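Local structure of sulfonate ABC transporter, periplasmic sulfonate-binding protein SsuA (Methylobacillus flagellatus, 3UIF) at residues A[233-238]-A[264-269]; A[270-275]-A[321-326]. The protein probably binds sulfonates or related sulfur compounds in the periplasm and delivers them to an ABC transporter for uptake. All coordinates share one frame; numbering follows the deposited sequence.

Contact 1. Residues A[233-238]-A[264-269]; sequences AQDENK and VSWRQR
Trp266 lays one face of its indole beneath the extended aliphatic chain of Lys238. Lys238 CG makes a CH-pi contact 3.7 Å from the centroid of the Trp266 six-membered ring and only 10° off its normal, while Lys238 CB stands over CE2, at the nitrogen side of the fusion bond. Lysine suits this place because its methylenes can cover an aromatic face. With CG opposite the backbone N (chi1 177°), the extended chain passes slantwise over the indole. In what is probably the two-lobed type 2 periplasmic-binding-protein fold, this is a junction of loops outside the sheets: the opposing backbone belongs to the turn between helix 215-233 and helix 238-245, where the carbonyls of Ala233 and Gln234, just ahead of 3-10 segment 235-237, come to the pyrrole side of the ring. Gln234 O lies at the ring edge, 3.4 Å from Trp266 NE1, in a weak, bent hydrogen bond (133°); the stronger acceptor for this N-H is Val232 O. Ala233 O comes within 3.2 Å of Trp266 CD1 and also borders the side chain of Arg267, whose CG packs 4.0 Å from Ala233 CB. A small alanine lets the two backbones come close. Farther out the Arg267 guanidinium makes a cation-pi contact with Phe322, and its NH1 bonds to the Phe322 carbonyl. A water donates to Asp235 OD1 and accepts from Arg267 N, joining the two loops at 2.8 and 3.3 Å.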
ATOM      1  N   ALA A 233      -3.762  -4.396 -15.293  1.00 40.38           N
ATOM      2  CA  ALA A 233      -4.680  -3.271 -15.132  1.00 40.22           C
ATOM      3  C   ALA A 233      -5.860  -3.301 -16.124  1.00 41.66           C
ATOM      4  O   ALA A 233      -6.847  -2.588 -15.941  1.00 41.57           O
ATOM      5  CB  ALA A 233      -3.929  -1.952 -15.211  1.00 39.67           C
ATOM      6  N   GLN A 234      -5.755  -4.140 -17.152  1.00 42.78           N
ATOM      7  CA  GLN A 234      -6.848  -4.377 -18.074  1.00 44.16           C
ATOM      8  C   GLN A 234      -7.903  -5.250 -17.377  1.00 44.70           C
ATOM      9  O   GLN A 234      -7.551  -6.123 -16.584  1.00 44.28           O
ATOM     10  CB  GLN A 234      -6.313  -5.046 -19.343  1.00 45.85           C
ATOM     11  CG  GLN A 234      -5.150  -4.304 -20.007  1.00 45.63           C
ATOM     12  CD  GLN A 234      -4.572  -5.034 -21.210  1.00 48.14           C
ATOM     13  OE1 GLN A 234      -5.297  -5.440 -22.119  1.00 49.00           O
ATOM     14  NE2 GLN A 234      -3.253  -5.194 -21.227  1.00 49.04           N
ATOM     15  N   ASP A 235      -9.184  -5.001 -17.660  1.00 45.86           N
ATOM     16  CA  ASP A 235     -10.293  -5.697 -16.979  1.00 46.42           C
ATOM     17  C   ASP A 235     -10.295  -7.197 -17.204  1.00 47.21           C
ATOM     18  O   ASP A 235     -10.660  -7.949 -16.304  1.00 47.06           O
ATOM     19  CB  ASP A 235     -11.656  -5.180 -17.423  1.00 47.42           C
ATOM     20  CG  ASP A 235     -11.726  -3.670 -17.491  1.00 50.08           C
ATOM     21  OD1 ASP A 235     -11.566  -3.013 -16.432  1.00 46.10           O
ATOM     22  OD2 ASP A 235     -11.959  -3.148 -18.617  1.00 51.57           O
ATOM     23  N   GLU A 236      -9.900  -7.640 -18.397  1.00 48.56           N
ATOM     24  CA  GLU A 236      -9.885  -9.073 -18.692  1.00 49.90           C
ATOM     25  C   GLU A 236      -8.952  -9.870 -17.757  1.00 49.07           C
ATOM     26  O   GLU A 236      -9.038 -11.094 -17.671  1.00 49.90           O
ATOM     27  CB  GLU A 236      -9.523  -9.315 -20.154  1.00 51.61           C
ATOM     28  CG  GLU A 236      -8.032  -9.224 -20.466  1.00 51.35           C
ATOM     29  CD  GLU A 236      -7.728  -9.533 -21.925  1.00 56.85           C
ATOM     30  OE1 GLU A 236      -6.696 -10.178 -22.222  1.00 58.87           O
ATOM     31  OE2 GLU A 236      -8.540  -9.140 -22.785  1.00 60.57           O
ATOM     32  N   ASN A 237      -8.067  -9.173 -17.047  1.00 47.24           N
ATOM     33  CA  ASN A 237      -7.087  -9.846 -16.210  1.00 46.25           C
ATOM     34  C   ASN A 237      -7.340  -9.649 -14.732  1.00 45.15           C
ATOM     35  O   ASN A 237      -6.588 -10.148 -13.899  1.00 44.39           O
ATOM     36  CB  ASN A 237      -5.680  -9.412 -16.587  1.00 45.66           C
ATOM     37  CG  ASN A 237      -5.327  -9.801 -18.000  1.00 47.22           C
ATOM     38  OD1 ASN A 237      -5.616 -10.914 -18.432  1.00 48.81           O
ATOM     39  ND2 ASN A 237      -4.716  -8.884 -18.735  1.00 46.79           N
ATOM     40  N   LYS A 238      -8.417  -8.940 -14.413  1.00 44.73           N
ATOM     41  CA  LYS A 238      -8.806  -8.751 -13.037  1.00 43.34           C
ATOM     42  C   LYS A 238      -9.037 -10.101 -12.314  1.00 44.53           C
ATOM     43  O   LYS A 238      -8.502 -10.329 -11.235  1.00 43.99           O
ATOM     44  CB  LYS A 238     -10.009  -7.816 -12.966  1.00 43.43           C
ATOM     45  CG  LYS A 238     -10.546  -7.592 -11.565  1.00 43.04           C
ATOM     46  CD  LYS A 238     -11.736  -6.646 -11.544  1.00 42.24           C
ATOM     47  CE  LYS A 238     -12.345  -6.620 -10.152  1.00 42.66           C
ATOM     48  NZ  LYS A 238     -13.290  -5.489  -9.939  1.00 42.74           N
ATOM     49  N   VAL A 264     -12.700   4.319  -7.334  1.00 39.85           N
ATOM     50  CA  VAL A 264     -11.527   4.190  -8.189  1.00 39.51           C
ATOM     51  C   VAL A 264     -11.635   2.872  -8.972  1.00 39.04           C
ATOM     52  O   VAL A 264     -11.754   1.793  -8.379  1.00 38.75           O
ATOM     53  CB  VAL A 264     -10.224   4.229  -7.357  1.00 38.26           C
ATOM     54  CG1 VAL A 264      -9.012   4.061  -8.260  1.00 37.70           C
ATOM     55  CG2 VAL A 264     -10.126   5.530  -6.556  1.00 38.90           C
ATOM     56  N   SER A 265     -11.622   2.968 -10.296  1.00 39.72           N
ATOM     57  CA  SER A 265     -11.757   1.805 -11.167  1.00 40.03           C
ATOM     58  C   SER A 265     -10.623   0.809 -10.987  1.00 39.03           C
ATOM     59  O   SER A 265      -9.606   1.113 -10.372  1.00 38.31           O
ATOM     60  CB  SER A 265     -11.811   2.238 -12.627  1.00 40.53           C
ATOM     61  OG  SER A 265     -10.521   2.485 -13.122  1.00 40.17           O
ATOM     62  N   TRP A 266     -10.816  -0.384 -11.536  1.00 39.22           N
ATOM     63  CA  TRP A 266      -9.807  -1.428 -11.505  1.00 39.22           C
ATOM     64  C   TRP A 266      -8.466  -0.985 -12.059  1.00 38.70           C
ATOM     65  O   TRP A 266      -7.423  -1.210 -11.436  1.00 37.80           O
ATOM     66  CB  TRP A 266     -10.314  -2.664 -12.248  1.00 40.29           C
ATOM     67  CG  TRP A 266      -9.225  -3.670 -12.448  1.00 40.05           C
ATOM     68  CD1 TRP A 266      -8.588  -4.007 -13.636  1.00 40.80           C
ATOM     69  CD2 TRP A 266      -8.545  -4.448 -11.412  1.00 39.38           C
ATOM     70  NE1 TRP A 266      -7.620  -4.950 -13.418  1.00 40.51           N
ATOM     71  CE2 TRP A 266      -7.535  -5.252 -12.105  1.00 39.76           C
ATOM     72  CE3 TRP A 266      -8.690  -4.580 -10.032  1.00 38.68           C
ATOM     73  CZ2 TRP A 266      -6.715  -6.131 -11.433  1.00 39.39           C
ATOM     74  CZ3 TRP A 266      -7.860  -5.475  -9.362  1.00 38.34           C
ATOM     75  CH2 TRP A 266      -6.896  -6.232 -10.053  1.00 38.86           C
ATOM     76  N   ARG A 267      -8.494  -0.348 -13.229  1.00 39.26           N
ATOM     77  CA  ARG A 267      -7.306   0.195 -13.854  1.00 39.15           C
ATOM     78  C   ARG A 267      -6.661   1.298 -13.021  1.00 38.27           C
ATOM     79  O   ARG A 267      -5.446   1.319 -12.824  1.00 37.53           O
ATOM     80  CB  ARG A 267      -7.645   0.721 -15.241  1.00 40.36           C
ATOM     81  CG  ARG A 267      -6.419   1.048 -16.089  1.00 40.15           C
ATOM     82  CD  ARG A 267      -6.775   1.899 -17.297  1.00 41.11           C
ATOM     83  NE  ARG A 267      -7.547   1.143 -18.274  1.00 42.39           N
ATOM     84  CZ  ARG A 267      -7.766   1.539 -19.530  1.00 43.63           C
ATOM     85  NH1 ARG A 267      -7.259   2.694 -19.964  1.00 44.10           N
ATOM     86  NH2 ARG A 267      -8.491   0.781 -20.357  1.00 43.28           N
ATOM     87  N   GLN A 268      -7.475   2.218 -12.537  1.00 38.39           N
ATOM     88  CA  GLN A 268      -6.980   3.328 -11.730  1.00 37.82           C
ATOM     89  C   GLN A 268      -6.323   2.898 -10.405  1.00 37.01           C
ATOM     90  O   GLN A 268      -5.434   3.585  -9.894  1.00 37.18           O
ATOM     91  CB  GLN A 268      -8.091   4.358 -11.499  1.00 38.78           C
ATOM     92  CG  GLN A 268      -8.489   5.139 -12.739  1.00 39.42           C
ATOM     93  CD  GLN A 268      -7.364   6.023 -13.265  1.00 39.49           C
ATOM     94  OE1 GLN A 268      -6.810   5.776 -14.349  1.00 39.98           O
ATOM     95  NE2 GLN A 268      -7.009   7.050 -12.499  1.00 38.91           N
ATOM     96  N   ARG A 269      -6.725   1.747  -9.874  1.00 36.59           N
ATOM     97  CA  ARG A 269      -6.109   1.206  -8.669  1.00 36.35           C
ATOM     98  C   ARG A 269      -4.619   0.890  -8.859  1.00 35.78           C
ATOM     99  O   ARG A 269      -3.878   0.763  -7.883  1.00 35.60           O
ATOM    100  CB  ARG A 269      -6.864  -0.032  -8.174  1.00 36.41           C
ATOM    101  CG  ARG A 269      -8.269   0.241  -7.643  1.00 36.65           C
ATOM    102  CD  ARG A 269      -8.306   1.028  -6.339  1.00 36.40           C
ATOM    103  NE  ARG A 269      -7.651   0.305  -5.254  1.00 36.50           N
ATOM    104  CZ  ARG A 269      -8.243  -0.573  -4.438  1.00 36.38           C
ATOM    105  NH1 ARG A 269      -9.536  -0.864  -4.556  1.00 36.67           N
ATOM    106  NH2 ARG A 269      -7.535  -1.156  -3.488  1.00 36.23           N
TER
HETATM  107  O   HOH W   1     -10.943  -0.522 -15.420  1.00 42.97           O

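Contact 2. Residues A[270-275]-A[321-326]; sequences WSPLYD and GFWTPN
An ST turn at Ser271, followed by the N-cap of helix 276-291, forms one side of this loop-to-loop contact; the other is the chain beyond helix 308-316. Ser271 OG accepts from Leu273 N, 3.3 Å away, and the turn presents the adjoining CH groups to one face of Trp323. Pro272 CD sits 3.5 Å from the centroid of the Trp323 six-membered ring, and Ser271 CA over the five-membered ring, nearer its rim. Proline suits this place: its ring stands nearly perpendicular to the indole and presents CD and CG to the pi face, and its N needs no hydrogen-bond partner. Phe322 CD1 covers the opposite face, so Trp323 is held between two layers, while its NE1 donates to Arg267 O. Were Trp323 replaced by an alanine, the layer between Pro272 and Phe322 would probably be lost and the Arg267 carbonyl left without its indole N-H. Leu273 extends the apolar patch, its CD1 lying 3.8 Å from Trp323 CB and 3.5 Å from Pro325 N.

At the far end Asp275 OD2 accepts from Asn326 N at 2.8 Å, nearly straight (171°) but from well above the carboxylate plane. Asp275 CG lies between the backbone N and the carbonyl carbon (chi1 56°), where the carboxylate can meet both the 321-326 chain and the first turn of helix 276-291: OD2 takes the backbone N-H of Asn326 while OD1 caps Leu278 N. A water donates to Asp275 OD1 and accepts from Asn326 ND2, both at 2.7 Å. At the tryptophan end, Trp323 and Leu273 both rest on Leu314 of helix 308-316, and Trp323 and Pro272 reach Val229 and Leu226 of helix 215-233.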
ATOM      1  N   TRP A 270      -4.199   0.782 -10.114  1.00 35.91           N
ATOM      2  CA  TRP A 270      -2.858   0.376 -10.463  1.00 36.05           C
ATOM      3  C   TRP A 270      -2.039   1.530 -10.971  1.00 36.18           C
ATOM      4  O   TRP A 270      -0.909   1.350 -11.409  1.00 36.38           O
ATOM      5  CB  TRP A 270      -2.933  -0.735 -11.513  1.00 36.78           C
ATOM      6  CG  TRP A 270      -3.446  -2.051 -10.963  1.00 36.74           C
ATOM      7  CD1 TRP A 270      -4.761  -2.514 -10.943  1.00 37.08           C
ATOM      8  CD2 TRP A 270      -2.667  -3.112 -10.317  1.00 36.59           C
ATOM      9  NE1 TRP A 270      -4.848  -3.742 -10.353  1.00 37.19           N
ATOM     10  CE2 TRP A 270      -3.636  -4.165  -9.949  1.00 36.99           C
ATOM     11  CE3 TRP A 270      -1.313  -3.298 -10.013  1.00 36.36           C
ATOM     12  CZ2 TRP A 270      -3.240  -5.345  -9.309  1.00 37.01           C
ATOM     13  CZ3 TRP A 270      -0.935  -4.488  -9.373  1.00 36.35           C
ATOM     14  CH2 TRP A 270      -1.875  -5.487  -9.033  1.00 36.70           C
ATOM     15  N   SER A 271      -2.596   2.737 -10.904  1.00 36.47           N
ATOM     16  CA  SER A 271      -1.981   3.916 -11.497  1.00 36.85           C
ATOM     17  C   SER A 271      -0.603   4.246 -10.921  1.00 36.62           C
ATOM     18  O   SER A 271      -0.413   4.254  -9.714  1.00 36.41           O
ATOM     19  CB  SER A 271      -2.917   5.119 -11.381  1.00 37.59           C
ATOM     20  OG  SER A 271      -2.293   6.298 -11.849  1.00 38.07           O
ATOM     21  N   PRO A 272       0.368   4.508 -11.799  1.00 36.92           N
ATOM     22  CA  PRO A 272       1.717   4.888 -11.389  1.00 37.17           C
ATOM     23  C   PRO A 272       1.948   6.393 -11.446  1.00 37.58           C
ATOM     24  O   PRO A 272       3.066   6.866 -11.265  1.00 38.00           O
ATOM     25  CB  PRO A 272       2.581   4.190 -12.433  1.00 37.32           C
ATOM     26  CG  PRO A 272       1.728   4.219 -13.670  1.00 37.84           C
ATOM     27  CD  PRO A 272       0.310   4.099 -13.214  1.00 37.45           C
ATOM     28  N   LEU A 273       0.885   7.142 -11.710  1.00 38.02           N
ATOM     29  CA  LEU A 273       0.983   8.587 -11.867  1.00 39.19           C
ATOM     30  C   LEU A 273       1.345   9.301 -10.573  1.00 39.24           C
ATOM     31  O   LEU A 273       0.851   8.955  -9.491  1.00 38.40           O
ATOM     32  CB  LEU A 273      -0.328   9.145 -12.438  1.00 39.74           C
ATOM     33  CG  LEU A 273      -0.703   8.592 -13.817  1.00 40.24           C
ATOM     34  CD1 LEU A 273      -1.921   9.310 -14.359  1.00 41.25           C
ATOM     35  CD2 LEU A 273       0.462   8.703 -14.802  1.00 40.62           C
ATOM     36  N   TYR A 274       2.208  10.298 -10.707  1.00 40.25           N
ATOM     37  CA  TYR A 274       2.617  11.134  -9.597  1.00 40.35           C
ATOM     38  C   TYR A 274       1.684  12.324  -9.544  1.00 42.21           C
ATOM     39  O   TYR A 274       2.119  13.465  -9.567  1.00 43.32           O
ATOM     40  CB  TYR A 274       4.082  11.579  -9.758  1.00 41.37           C
ATOM     41  CG  TYR A 274       5.093  10.464  -9.533  1.00 40.55           C
ATOM     42  CD1 TYR A 274       5.310   9.484 -10.515  1.00 39.99           C
ATOM     43  CD2 TYR A 274       5.829  10.384  -8.333  1.00 40.34           C
ATOM     44  CE1 TYR A 274       6.215   8.463 -10.314  1.00 39.37           C
ATOM     45  CE2 TYR A 274       6.745   9.364  -8.120  1.00 39.67           C
ATOM     46  CZ  TYR A 274       6.931   8.407  -9.114  1.00 39.26           C
ATOM     47  OH  TYR A 274       7.830   7.381  -8.927  1.00 38.87           O
ATOM     48  N   ASP A 275       0.392  12.046  -9.463  1.00 41.55           N
ATOM     49  CA  ASP A 275      -0.608  13.095  -9.558  1.00 43.04           C
ATOM     50  C   ASP A 275      -0.783  13.880  -8.252  1.00 43.77           C
ATOM     51  O   ASP A 275      -0.111  13.612  -7.258  1.00 43.20           O
ATOM     52  CB  ASP A 275      -1.946  12.566 -10.131  1.00 42.28           C
ATOM     53  CG  ASP A 275      -2.535  11.382  -9.350  1.00 41.92           C
ATOM     54  OD1 ASP A 275      -2.205  11.178  -8.154  1.00 41.11           O
ATOM     55  OD2 ASP A 275      -3.369  10.650  -9.951  1.00 41.92           O
ATOM     56  N   GLY A 321      -1.742   7.950 -22.197  1.00 47.43           N
ATOM     57  CA  GLY A 321      -3.164   8.163 -21.913  1.00 47.52           C
ATOM     58  C   GLY A 321      -3.925   6.995 -21.293  1.00 46.02           C
ATOM     59  O   GLY A 321      -5.156   6.995 -21.266  1.00 46.14           O
ATOM     60  N   PHE A 322      -3.205   5.999 -20.786  1.00 45.08           N
ATOM     61  CA  PHE A 322      -3.831   4.779 -20.286  1.00 43.44           C
ATOM     62  C   PHE A 322      -4.390   4.973 -18.855  1.00 42.29           C
ATOM     63  O   PHE A 322      -5.455   4.447 -18.532  1.00 42.45           O
ATOM     64  CB  PHE A 322      -2.845   3.594 -20.402  1.00 42.95           C
ATOM     65  CG  PHE A 322      -3.409   2.288 -19.919  1.00 42.43           C
ATOM     66  CD1 PHE A 322      -3.164   1.845 -18.604  1.00 40.77           C
ATOM     67  CD2 PHE A 322      -4.210   1.514 -20.755  1.00 43.41           C
ATOM     68  CE1 PHE A 322      -3.703   0.654 -18.153  1.00 40.62           C
ATOM     69  CE2 PHE A 322      -4.747   0.322 -20.308  1.00 43.06           C
ATOM     70  CZ  PHE A 322      -4.497  -0.110 -19.009  1.00 41.82           C
ATOM     71  N   TRP A 323      -3.669   5.733 -18.021  1.00 42.19           N
ATOM     72  CA  TRP A 323      -4.156   6.214 -16.723  1.00 41.23           C
ATOM     73  C   TRP A 323      -4.535   7.681 -16.784  1.00 42.63           C
ATOM     74  O   TRP A 323      -4.120   8.392 -17.703  1.00 43.63           O
ATOM     75  CB  TRP A 323      -3.099   5.970 -15.655  1.00 40.42           C
ATOM     76  CG  TRP A 323      -2.961   4.510 -15.282  1.00 39.48           C
ATOM     77  CD1 TRP A 323      -3.819   3.762 -14.488  1.00 39.03           C
ATOM     78  CD2 TRP A 323      -1.923   3.567 -15.710  1.00 39.28           C
ATOM     79  NE1 TRP A 323      -3.390   2.469 -14.384  1.00 38.46           N
ATOM     80  CE2 TRP A 323      -2.261   2.283 -15.095  1.00 38.65           C
ATOM     81  CE3 TRP A 323      -0.785   3.654 -16.514  1.00 39.75           C
ATOM     82  CZ2 TRP A 323      -1.472   1.149 -15.273  1.00 38.56           C
ATOM     83  CZ3 TRP A 323      -0.003   2.510 -16.689  1.00 39.48           C
ATOM     84  CH2 TRP A 323      -0.337   1.290 -16.085  1.00 38.93           C
ATOM     85  N   THR A 324      -5.344   8.153 -15.832  1.00 42.58           N
ATOM     86  CA  THR A 324      -5.718   9.580 -15.762  1.00 43.49           C
ATOM     87  C   THR A 324      -5.308  10.161 -14.413  1.00 43.02           C
ATOM     88  O   THR A 324      -5.546   9.524 -13.408  1.00 41.91           O
ATOM     89  CB  THR A 324      -7.240   9.811 -15.922  1.00 44.68           C
ATOM     90  OG1 THR A 324      -7.946   9.255 -14.798  1.00 44.14           O
ATOM     91  CG2 THR A 324      -7.779   9.219 -17.220  1.00 45.51           C
ATOM     92  N   PRO A 325      -4.709  11.376 -14.382  1.00 43.81           N
ATOM     93  CA  PRO A 325      -4.289  11.966 -13.108  1.00 43.46           C
ATOM     94  C   PRO A 325      -5.485  12.401 -12.257  1.00 43.76           C
ATOM     95  O   PRO A 325      -6.466  12.886 -12.807  1.00 45.01           O
ATOM     96  CB  PRO A 325      -3.467  13.187 -13.545  1.00 44.75           C
ATOM     97  CG  PRO A 325      -4.022  13.576 -14.860  1.00 46.04           C
ATOM     98  CD  PRO A 325      -4.480  12.307 -15.514  1.00 45.36           C
ATOM     99  N   ASN A 326      -5.416  12.200 -10.937  1.00 44.52           N
ATOM    100  CA  ASN A 326      -6.467  12.668 -10.019  1.00 43.71           C
ATOM    101  C   ASN A 326      -6.120  14.047  -9.474  1.00 46.15           C
ATOM    102  O   ASN A 326      -4.950  14.341  -9.205  1.00 46.40           O
ATOM    103  CB  ASN A 326      -6.644  11.723  -8.828  1.00 44.00           C
ATOM    104  CG  ASN A 326      -6.824  10.269  -9.230  1.00 42.01           C
ATOM    105  OD1 ASN A 326      -7.743   9.913  -9.961  1.00 41.82           O
ATOM    106  ND2 ASN A 326      -5.964   9.407  -8.702  1.00 41.07           N
TER
HETATM  107  O   HOH W   2      -3.542   8.967  -7.547  1.00 42.60           O

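In the fold
Contacts 1 and 2 follow one another along the chain, their centres about 12 Å apart, and share the long loop between helices 252-257 and 276-291. Both are partly buried, each centres on a tryptophan, and each has a water-bridged polar margin. Contact 1, however, sets a lysine chain and a weak N-H...O bond round its indole, whereas contact 2 combines an apolar tryptophan layer with a strong carboxylate bond at a helix start. Arg267, packed in contact 1, bonds through both backbone and side chain to the 321-326 chain of contact 2. Trp266 and Trp270 meet edge-to-face, continuing the aromatic cluster. Helix 215-233 leads into the 233-238 side of contact 1 and flanks contact 2.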